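Local coordinates for Glyoxalase/bleomycin resistance protein/dioxygenase (Vibrio splendidus, PDB 2RK9) that probably acts as a metal-dependent enzyme or a bleomycin-binding resistance protein, as other members of the glyoxalase/bleomycin resistance/dioxygenase superfamily do, at the interface of chains A and B. Sequence-based numbering; all coordinates share one arbitrary frame. Chains: chain A/B, Glyoxalase/bleomycin resistance protein/dioxygenase.

The interface of chains A and B. Residues chain A 72, 77, 128, 130; chain B 9, 11, 75, 77.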
ATOM      1  N   GLY A  72      -1.666  10.514   0.804  1.00  5.66           N
ATOM      2  CA  GLY A  72      -1.457   9.296   1.570  1.00  6.98           C
ATOM      3  C   GLY A  72      -1.597   9.383   3.084  1.00  6.50           C
ATOM      4  O   GLY A  72      -1.102   8.518   3.796  1.00  7.16           O
ATOM      5  N   PHE A  77       3.889   2.864   4.403  1.00  7.50           N
ATOM      6  CA  PHE A  77       4.265   1.677   3.647  1.00  8.52           C
ATOM      7  C   PHE A  77       5.455   0.940   4.247  1.00  8.05           C
ATOM      8  O   PHE A  77       6.593   1.371   4.068  1.00  9.87           O
ATOM      9  CB  PHE A  77       4.594   2.073   2.205  1.00  7.25           C
ATOM     10  CG  PHE A  77       3.433   2.644   1.450  1.00  7.68           C
ATOM     11  CD1 PHE A  77       2.420   1.816   0.978  1.00  7.99           C
ATOM     12  CD2 PHE A  77       3.352   4.011   1.204  1.00  8.40           C
ATOM     13  CE1 PHE A  77       1.344   2.339   0.274  1.00  7.25           C
ATOM     14  CE2 PHE A  77       2.272   4.545   0.497  1.00 10.12           C
ATOM     15  CZ  PHE A  77       1.269   3.702   0.031  1.00  7.75           C
ATOM     16  N   TYR A 128       3.945  10.884   0.449  1.00  6.55           N
ATOM     17  CA  TYR A 128       3.849   9.498   0.886  1.00  6.58           C
ATOM     18  C   TYR A 128       5.011   9.109   1.795  1.00  6.88           C
ATOM     19  O   TYR A 128       6.159   9.480   1.546  1.00  7.06           O
ATOM     20  CB  TYR A 128       3.812   8.571  -0.335  1.00  6.51           C
ATOM     21  CG  TYR A 128       2.669   8.859  -1.283  1.00  5.39           C
ATOM     22  CD1 TYR A 128       1.348   8.678  -0.882  1.00  6.03           C
ATOM     23  CD2 TYR A 128       2.909   9.320  -2.580  1.00  7.16           C
ATOM     24  CE1 TYR A 128       0.291   8.949  -1.749  1.00  5.67           C
ATOM     25  CE2 TYR A 128       1.857   9.598  -3.455  1.00  5.54           C
ATOM     26  CZ  TYR A 128       0.553   9.409  -3.032  1.00  5.42           C
ATOM     27  OH  TYR A 128      -0.487   9.677  -3.888  1.00  7.65           O
ATOM     28  N   PHE A 130       7.336   6.160   3.486  1.00  7.16           N
ATOM     29  CA  PHE A 130       7.821   4.804   3.324  1.00  7.87           C
ATOM     30  C   PHE A 130       8.723   4.426   4.482  1.00  8.95           C
ATOM     31  O   PHE A 130       9.615   5.179   4.871  1.00  9.01           O
ATOM     32  CB  PHE A 130       8.604   4.677   2.012  1.00  8.25           C
ATOM     33  CG  PHE A 130       7.735   4.558   0.790  1.00  7.29           C
ATOM     34  CD1 PHE A 130       7.603   3.340   0.130  1.00  8.19           C
ATOM     35  CD2 PHE A 130       7.037   5.657   0.304  1.00  7.88           C
ATOM     36  CE1 PHE A 130       6.788   3.218  -0.998  1.00  9.31           C
ATOM     37  CE2 PHE A 130       6.218   5.544  -0.825  1.00  8.56           C
ATOM     38  CZ  PHE A 130       6.094   4.325  -1.475  1.00  8.21           C
TER
ATOM     39  N   PRO B   9       0.505  -0.859  -4.397  1.00  6.23           N
ATOM     40  CA  PRO B   9      -0.069   0.475  -4.231  1.00  5.80           C
ATOM     41  C   PRO B   9       0.078   1.295  -5.501  1.00  5.30           C
ATOM     42  O   PRO B   9       1.098   1.223  -6.179  1.00  5.79           O
ATOM     43  CB  PRO B   9       0.758   1.069  -3.092  1.00  7.12           C
ATOM     44  CG  PRO B   9       1.240  -0.136  -2.338  1.00  8.76           C
ATOM     45  CD  PRO B   9       1.616  -1.070  -3.456  1.00  6.95           C
ATOM     46  N   LEU B  11       0.005   5.152  -6.654  1.00  5.80           N
ATOM     47  CA  LEU B  11       0.069   6.490  -6.078  1.00  6.28           C
ATOM     48  C   LEU B  11      -0.142   7.624  -7.071  1.00  6.59           C
ATOM     49  O   LEU B  11       0.477   7.651  -8.130  1.00  6.45           O
ATOM     50  CB  LEU B  11       1.437   6.686  -5.422  1.00  6.25           C
ATOM     51  CG  LEU B  11       1.969   5.538  -4.562  1.00  7.64           C
ATOM     52  CD1 LEU B  11       3.382   5.877  -4.096  1.00  9.21           C
ATOM     53  CD2 LEU B  11       1.036   5.300  -3.380  1.00  8.51           C
ATOM     54  N   VAL B  75      -4.089   7.364  -2.915  1.00  6.33           N
ATOM     55  CA  VAL B  75      -3.681   5.960  -2.928  1.00  8.27           C
ATOM     56  C   VAL B  75      -4.799   4.981  -3.283  1.00  8.37           C
ATOM     57  O   VAL B  75      -5.927   5.090  -2.802  1.00  8.80           O
ATOM     58  CB  VAL B  75      -3.098   5.522  -1.570  1.00  7.12           C
ATOM     59  CG1 VAL B  75      -2.449   4.151  -1.698  1.00  8.05           C
ATOM     60  CG2 VAL B  75      -2.093   6.526  -1.094  1.00  8.09           C
ATOM     61  N   PHE B  77      -5.045   0.796  -3.518  1.00  8.25           N
ATOM     62  CA  PHE B  77      -4.357  -0.468  -3.262  1.00  7.16           C
ATOM     63  C   PHE B  77      -4.825  -1.554  -4.230  1.00  7.53           C
ATOM     64  O   PHE B  77      -5.942  -2.042  -4.105  1.00  7.39           O
ATOM     65  CB  PHE B  77      -4.630  -0.931  -1.826  1.00  6.56           C
ATOM     66  CG  PHE B  77      -4.074  -0.010  -0.769  1.00  8.35           C
ATOM     67  CD1 PHE B  77      -2.709   0.010  -0.489  1.00  9.48           C
ATOM     68  CD2 PHE B  77      -4.915   0.843  -0.059  1.00  9.68           C
ATOM     69  CE1 PHE B  77      -2.188   0.866   0.483  1.00 10.26           C
ATOM     70  CE2 PHE B  77      -4.404   1.707   0.915  1.00 11.86           C
ATOM     71  CZ  PHE B  77      -3.032   1.715   1.185  1.00 11.45           C
TER
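B:Leu11 sits between the rings of A:Tyr128 and A:Phe77 in an apolar patch between two copies of the same chain. B:Pro9 and B:Leu11 come from strand 7-12, A:Phe77, B:Val75 and B:Phe77 from strand 75-80 of their chains, and A:Phe130 from strand 129-134, just after A:Tyr128, so strand side chains of the two copies pack together. The evidence for a face contact is direct: CD2 of B:Leu11 stands 4.0 Å above the plane of the A:Tyr128 ring, over its centre. CB of B:Leu11 packs against the phenol end of the ring, 3.5 Å from CE2 of A:Tyr128, while CD1 reaches back toward CD2 of the ring at 3.8 Å. The two side chains run past each other in opposite directions. Chi1 of -45° puts CG of B:Leu11 beside its backbone N, and chi2 of 175° then sets the methyls, CD2 over the tyrosine ring and CD1 toward its CD2 atom and CZ of A:Phe130.

A second set of contacts comes from the outer atoms of the A:Phe77 ring. CZ of A:Phe77 lies 3.8 Å from CD2 of B:Leu11, so this methyl is shared between two aromatic rings. CE1 of A:Phe77 rests on the pyrrolidine ring of B:Pro9, with B:Pro9 CG and CB both near 3.6 Å. A:Phe130 supports A:Phe77 from within chain A, since CD2 of A:Phe77 projects over the rim of one face of the A:Phe130 ring.

Both methyls of B:Val75 reach chain A. CG2 packs 3.5 Å from A:Tyr128 CE1 and touches CA of A:Gly72; CG1 lies over the rim of the B:Phe77 ring and also approaches CZ of A:Phe77.

The interface is two-fold symmetric, so other contacts recur with the chains exchanged, consistent with a dimer, although the structure alone does not show that it persists in solution. The Phe77 pair is its own twin beside the two-fold axis, with CE1 of A:Phe77 3.8 Å from CE1 of B:Phe77.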